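Putative amidohydrolase/peptidase (Burkholderia cenocepacia, PDB 4WJB) probably hydrolyses carbon-nitrogen bonds other than peptide bonds, as a zinc-dependent amidohydrolase of the peptidase M20 family. Local coordinates at residues A[257-262]-A[275-280]; A[314-319]-A[332-337]. One frame throughout, in Å; residues are numbered along the deposited sequence.

Contact 1. Residues A[257-262]-A[275-280]; sequences RMISFV and ATVGMI
Helix 251-268 lies against strand 274-283 with CA atoms 5.9 Å apart at Val-262 and Ala-275 and 6.3 Å apart at Ile-259 and Val-277, and the alanine, valines and isoleucines that meet here have compact or branched side chains that fit so close an approach. Ala-275, Val-277 and Ile-280 point their CB atoms at the helix, whereas Thr-276 turns its own away, and its OG1 accepts a hydrogen bond from NH1 of Arg-248 of the second subunit. Val-262 sits over the start of the strand with CG1 anti to its backbone N (chi1 166°). That methyl lies across the peptide between Ala-275 and Thr-276, 3.6 Å from Thr-276 N, and also touches Ala-275 CB. Its other branch, CG2, meets Val-277 CG2 at 3.8 Å, the two valines crossing nearly at right angles. Alanine suits its tight position by its small size, its single methyl CB lying 3.3 Å from the carbonyl oxygen of Val-262. One turn back, Ile-259 carries CG1 beside its backbone N (chi1 -67°), which leads the chain out to the strand. CG1 rests 4.0 Å from Val-277 CG1, and CD1 goes on to meet Ile-280 CD1 tip to tip at 4.1 Å. Val-277 thus has a methyl for each of the two helix residues. Alongside in the sheet, strand 289-302 bonds to the backbone of Thr-276 and Met-279. Every touching residue is buried and the meeting groups are almost all aliphatic, so helix and strand are held by dispersion and the exclusion of water, with shape rather than polar bonding setting their fit.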
loop_
_atom_site.group_PDB
_atom_site.type_symbol
_atom_site.label_atom_id
_atom_site.label_comp_id
_atom_site.label_asym_id
_atom_site.label_seq_id
_atom_site.Cartn_x
_atom_site.Cartn_y
_atom_site.Cartn_z
ATOM N N ARG A 257 11.680 3.499 4.910
ATOM C CA ARG A 257 12.980 4.152 4.856
ATOM C C ARG A 257 13.238 4.764 3.479
ATOM O O ARG A 257 13.752 5.875 3.378
ATOM C CB ARG A 257 14.095 3.161 5.202
ATOM C CG ARG A 257 14.045 2.628 6.619
ATOM C CD ARG A 257 15.125 1.570 6.838
ATOM N NE ARG A 257 15.018 0.933 8.148
ATOM C CZ ARG A 257 15.780 1.237 9.194
ATOM N NH1 ARG A 257 16.716 2.175 9.088
ATOM N NH2 ARG A 257 15.612 0.601 10.347
ATOM N N MET A 258 12.881 4.036 2.424
ATOM C CA MET A 258 13.117 4.506 1.061
ATOM C C MET A 258 12.175 5.648 0.682
ATOM O O MET A 258 12.570 6.581 -0.018
ATOM C CB MET A 258 12.967 3.357 0.059
ATOM C CG MET A 258 14.022 2.276 0.181
ATOM S SD MET A 258 15.702 2.922 0.112
ATOM C CE MET A 258 15.705 3.714 -1.495
ATOM N N ILE A 259 10.929 5.559 1.137
ATOM C CA ILE A 259 9.930 6.592 0.880
ATOM C C ILE A 259 10.378 7.918 1.491
ATOM O O ILE A 259 10.300 8.973 0.851
ATOM C CB ILE A 259 8.548 6.182 1.440
ATOM C CG1 ILE A 259 8.001 4.985 0.664
ATOM C CG2 ILE A 259 7.561 7.338 1.372
ATOM C CD1 ILE A 259 6.748 4.377 1.265
ATOM N N SER A 260 10.869 7.852 2.723
ATOM C CA SER A 260 11.379 9.028 3.415
ATOM C C SER A 260 12.603 9.589 2.707
ATOM O O SER A 260 12.783 10.812 2.631
ATOM C CB SER A 260 11.729 8.691 4.868
ATOM O OG SER A 260 10.580 8.285 5.588
ATOM N N PHE A 261 13.443 8.696 2.187
ATOM C CA PHE A 261 14.659 9.131 1.507
ATOM C C PHE A 261 14.339 9.788 0.170
ATOM O O PHE A 261 15.009 10.741 -0.232
ATOM C CB PHE A 261 15.624 7.966 1.293
ATOM C CG PHE A 261 16.952 8.389 0.738
ATOM C CD1 PHE A 261 17.837 9.106 1.516
ATOM C CD2 PHE A 261 17.307 8.087 -0.565
ATOM C CE1 PHE A 261 19.062 9.513 1.008
ATOM C CE2 PHE A 261 18.531 8.487 -1.077
ATOM C CZ PHE A 261 19.405 9.203 -0.293
ATOM N N VAL A 262 13.324 9.272 -0.516
ATOM C CA VAL A 262 12.901 9.850 -1.786
ATOM C C VAL A 262 12.492 11.302 -1.566
ATOM O O VAL A 262 12.876 12.179 -2.337
ATOM C CB VAL A 262 11.740 9.056 -2.429
ATOM C CG1 VAL A 262 11.094 9.861 -3.559
ATOM C CG2 VAL A 262 12.244 7.720 -2.958
ATOM N N ALA A 275 10.283 14.416 -6.593
ATOM C CA ALA A 275 10.603 13.052 -6.183
ATOM C C ALA A 275 9.416 12.469 -5.451
ATOM O O ALA A 275 8.971 13.028 -4.453
ATOM C CB ALA A 275 11.840 13.026 -5.313
ATOM N N THR A 276 8.895 11.354 -5.952
ATOM C CA THR A 276 7.602 10.864 -5.483
ATOM C C THR A 276 7.488 9.341 -5.441
ATOM O O THR A 276 7.872 8.647 -6.383
ATOM C CB THR A 276 6.459 11.402 -6.377
ATOM O OG1 THR A 276 6.652 12.800 -6.619
ATOM C CG2 THR A 276 5.104 11.184 -5.724
ATOM N N VAL A 277 6.952 8.828 -4.341
ATOM C CA VAL A 277 6.501 7.443 -4.286
ATOM C C VAL A 277 4.978 7.497 -4.277
ATOM O O VAL A 277 4.371 7.880 -3.281
ATOM C CB VAL A 277 7.047 6.696 -3.052
ATOM C CG1 VAL A 277 6.462 5.286 -2.969
ATOM C CG2 VAL A 277 8.566 6.634 -3.104
ATOM N N GLY A 278 4.360 7.161 -5.405
ATOM C CA GLY A 278 2.925 7.339 -5.546
ATOM C C GLY A 278 2.131 6.063 -5.350
ATOM O O GLY A 278 0.917 6.102 -5.131
ATOM N N MET A 279 2.820 4.929 -5.424
ATOM C CA MET A 279 2.162 3.629 -5.349
ATOM C C MET A 279 2.923 2.668 -4.444
ATOM O O MET A 279 4.142 2.555 -4.536
ATOM C CB MET A 279 2.007 3.031 -6.752
ATOM C CG MET A 279 1.357 1.650 -6.791
ATOM S SD MET A 279 1.167 1.043 -8.490
ATOM C CE MET A 279 0.233 -0.461 -8.205
ATOM N N ILE A 280 2.199 1.988 -3.563
ATOM C CA ILE A 280 2.814 0.980 -2.708
ATOM C C ILE A 280 1.888 -0.224 -2.556
ATOM O O ILE A 280 0.664 -0.084 -2.484
ATOM C CB ILE A 280 3.187 1.553 -1.309
ATOM C CG1 ILE A 280 3.901 0.495 -0.455
ATOM C CG2 ILE A 280 1.963 2.086 -0.590
ATOM C CD1 ILE A 280 4.428 1.028 0.856
#

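Contact 2. Residues A[314-319]-A[332-337]; sequences ALRAEL and IEQIFT
Helix 305-326 runs nearly antiparallel to strand 329-342, at 163° with the short axes 10.9 Å apart, and Ile-332 carries most of the strand's share of the contact. From its CB, which faces the helix and lies 3.7 Å from Leu-319 CD2, the side chain splits into two branches. The short one, CG2, sits in the crowded position between backbone N and carbonyl carbon; it touches Leu-319 CD2 and, obliquely, Arg-316 NH1 at 3.8 Å. The long one starts with CG1 anti to the backbone N (chi1 -178°) and runs extended to CD1, which reaches Leu-315 CD2 at 4.0 Å and also brushes Leu-319 CD2. Isoleucine suits the place because its two branches can serve two leucines one helical turn apart and the arginine between them. Both leucines hold CG anti to the backbone N, which sends a methyl toward the strand.

Arg-316 works at the rim. Its chain, extended from CG to NE, reaches out from the helix past Ile-332 toward Gln-334, with NE in a salt bridge to Asp-312 one turn earlier, which would help to orient the guanidinium. NH2 then gives a hydrogen to a water 3.1 Å away in the guanidinium plane, and the same water accepts one from Gln-334 N at 3.0 Å, so helix and strand share a solvent link at this polar margin. Gln-334 NE2 stands at the guanidinium edge without bonding, its amide turned 49° away; its OE1 instead takes a very short 2.5 Å bond from Thr-337 OG1, on a carbonyl lone pair. Beyond it, Ile-335 and Phe-336 both face Trp-228 in a classic beta bulge. A helix laid on one face of an antiparallel sheet is the layered alpha/beta build of the M20 dimerisation (lid) domain.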
loop_
_atom_site.group_PDB
_atom_site.type_symbol
_atom_site.label_atom_id
_atom_site.label_comp_id
_atom_site.label_asym_id
_atom_site.label_seq_id
_atom_site.Cartn_x
_atom_site.Cartn_y
_atom_site.Cartn_z
ATOM N N ALA A 314 21.849 8.242 -6.460
ATOM C CA ALA A 314 21.575 8.367 -5.029
ATOM C C ALA A 314 20.541 7.342 -4.567
ATOM O O ALA A 314 20.697 6.716 -3.515
ATOM C CB ALA A 314 21.110 9.777 -4.699
ATOM N N LEU A 315 19.491 7.174 -5.364
ATOM C CA LEU A 315 18.439 6.211 -5.068
ATOM C C LEU A 315 18.989 4.786 -5.029
ATOM O O LEU A 315 18.705 4.030 -4.101
ATOM C CB LEU A 315 17.318 6.306 -6.102
ATOM C CG LEU A 315 16.196 5.266 -6.015
ATOM C CD1 LEU A 315 15.396 5.418 -4.733
ATOM C CD2 LEU A 315 15.284 5.366 -7.231
ATOM N N ARG A 316 19.776 4.434 -6.041
ATOM C CA ARG A 316 20.351 3.099 -6.140
ATOM C C ARG A 316 21.358 2.828 -5.024
ATOM O O ARG A 316 21.448 1.708 -4.522
ATOM C CB ARG A 316 21.015 2.905 -7.507
ATOM C CG ARG A 316 20.026 2.865 -8.663
ATOM C CD ARG A 316 20.730 2.786 -10.017
ATOM N NE ARG A 316 19.771 2.709 -11.117
ATOM C CZ ARG A 316 19.281 1.570 -11.593
ATOM N NH1 ARG A 316 19.662 0.414 -11.069
ATOM N NH2 ARG A 316 18.409 1.581 -12.594
ATOM N N ALA A 317 22.108 3.855 -4.636
ATOM C CA ALA A 317 23.094 3.711 -3.572
ATOM C C ALA A 317 22.416 3.483 -2.226
ATOM O O ALA A 317 22.819 2.609 -1.458
ATOM C CB ALA A 317 23.996 4.936 -3.510
ATOM N N GLU A 318 21.380 4.266 -1.946
ATOM C CA GLU A 318 20.689 4.162 -0.670
ATOM C C GLU A 318 19.888 2.868 -0.588
ATOM O O GLU A 318 19.794 2.262 0.479
ATOM C CB GLU A 318 19.775 5.365 -0.443
ATOM C CG GLU A 318 19.045 5.359 0.902
ATOM C CD GLU A 318 19.974 5.530 2.097
ATOM O OE1 GLU A 318 21.188 5.762 1.909
ATOM O OE2 GLU A 318 19.487 5.438 3.241
ATOM N N LEU A 319 19.321 2.444 -1.714
ATOM C CA LEU A 319 18.596 1.180 -1.760
ATOM C C LEU A 319 19.520 0.029 -1.363
ATOM O O LEU A 319 19.143 -0.837 -0.571
ATOM C CB LEU A 319 18.006 0.937 -3.148
ATOM C CG LEU A 319 17.112 -0.299 -3.262
ATOM C CD1 LEU A 319 15.904 -0.150 -2.354
ATOM C CD2 LEU A 319 16.680 -0.539 -4.701
ATOM N N ILE A 332 15.381 -3.452 -8.298
ATOM C CA ILE A 332 14.977 -2.159 -8.844
ATOM C C ILE A 332 15.077 -2.156 -10.361
ATOM O O ILE A 332 16.042 -2.666 -10.930
ATOM C CB ILE A 332 15.821 -0.997 -8.259
ATOM C CG1 ILE A 332 15.341 0.347 -8.812
ATOM C CG2 ILE A 332 17.313 -1.210 -8.520
ATOM C CD1 ILE A 332 15.996 1.553 -8.160
ATOM N N GLU A 333 14.063 -1.595 -11.012
ATOM C CA GLU A 333 14.047 -1.504 -12.463
ATOM C C GLU A 333 13.591 -0.128 -12.911
ATOM O O GLU A 333 12.514 0.333 -12.539
ATOM C CB GLU A 333 13.136 -2.573 -13.070
ATOM N N GLN A 334 14.423 0.529 -13.707
ATOM C CA GLN A 334 14.013 1.765 -14.349
ATOM C C GLN A 334 13.147 1.404 -15.548
ATOM O O GLN A 334 13.634 0.833 -16.522
ATOM C CB GLN A 334 15.231 2.590 -14.768
ATOM C CG GLN A 334 14.897 3.962 -15.324
ATOM C CD GLN A 334 16.138 4.766 -15.650
ATOM O OE1 GLN A 334 16.174 5.500 -16.637
ATOM N NE2 GLN A 334 17.164 4.638 -14.817
ATOM N N ILE A 335 11.860 1.723 -15.472
ATOM C CA ILE A 335 10.911 1.270 -16.485
ATOM C C ILE A 335 10.527 2.363 -17.479
ATOM O O ILE A 335 9.863 2.092 -18.480
ATOM C CB ILE A 335 9.629 0.729 -15.836
ATOM C CG1 ILE A 335 8.902 1.856 -15.097
ATOM C CG2 ILE A 335 9.959 -0.433 -14.892
ATOM C CD1 ILE A 335 7.490 1.512 -14.683
ATOM N N PHE A 336 10.935 3.595 -17.201
ATOM C CA PHE A 336 10.675 4.703 -18.115
ATOM C C PHE A 336 11.746 5.773 -17.990
ATOM O O PHE A 336 12.149 6.143 -16.884
ATOM C CB PHE A 336 9.290 5.313 -17.862
ATOM C CG PHE A 336 8.944 6.444 -18.794
ATOM C CD1 PHE A 336 8.807 6.222 -20.155
ATOM C CD2 PHE A 336 8.741 7.727 -18.307
ATOM C CE1 PHE A 336 8.485 7.255 -21.015
ATOM C CE2 PHE A 336 8.417 8.767 -19.166
ATOM C CZ PHE A 336 8.290 8.529 -20.522
ATOM N N THR A 337 12.202 6.255 -19.143
ATOM C CA THR A 337 13.195 7.314 -19.229
ATOM C C THR A 337 12.731 8.364 -20.233
ATOM O O THR A 337 12.332 8.026 -21.348
ATOM C CB THR A 337 14.570 6.775 -19.663
ATOM O OG1 THR A 337 14.959 5.700 -18.802
ATOM C CG2 THR A 337 15.614 7.875 -19.605
HETATM O O HOH W 1 17.113 -0.616 -14.419
#

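Overall arrangement
Contact 1 and contact 2 are successive helix-strand pairs along the chain, and each packs its helix on the same sheet. Their centres are 12 Å apart, and the two helices meet between them: Met-258 CE lies 3.7 Å from Leu-315 CD1, while Phe-261 CE2 lies 3.4 Å from Glu-318 CB. Two helices side by side on one face of a beta sheet fit the known build of the M20 dimerisation domain. Contact 1 is at the subunit interface, where Arg-257 forms a salt bridge with Glu-263 of the second subunit; contact 2 is less involved there. Both stand away from the zinc site of His-96, Asp-107 and His-203, which belongs to the catalytic part of the fold.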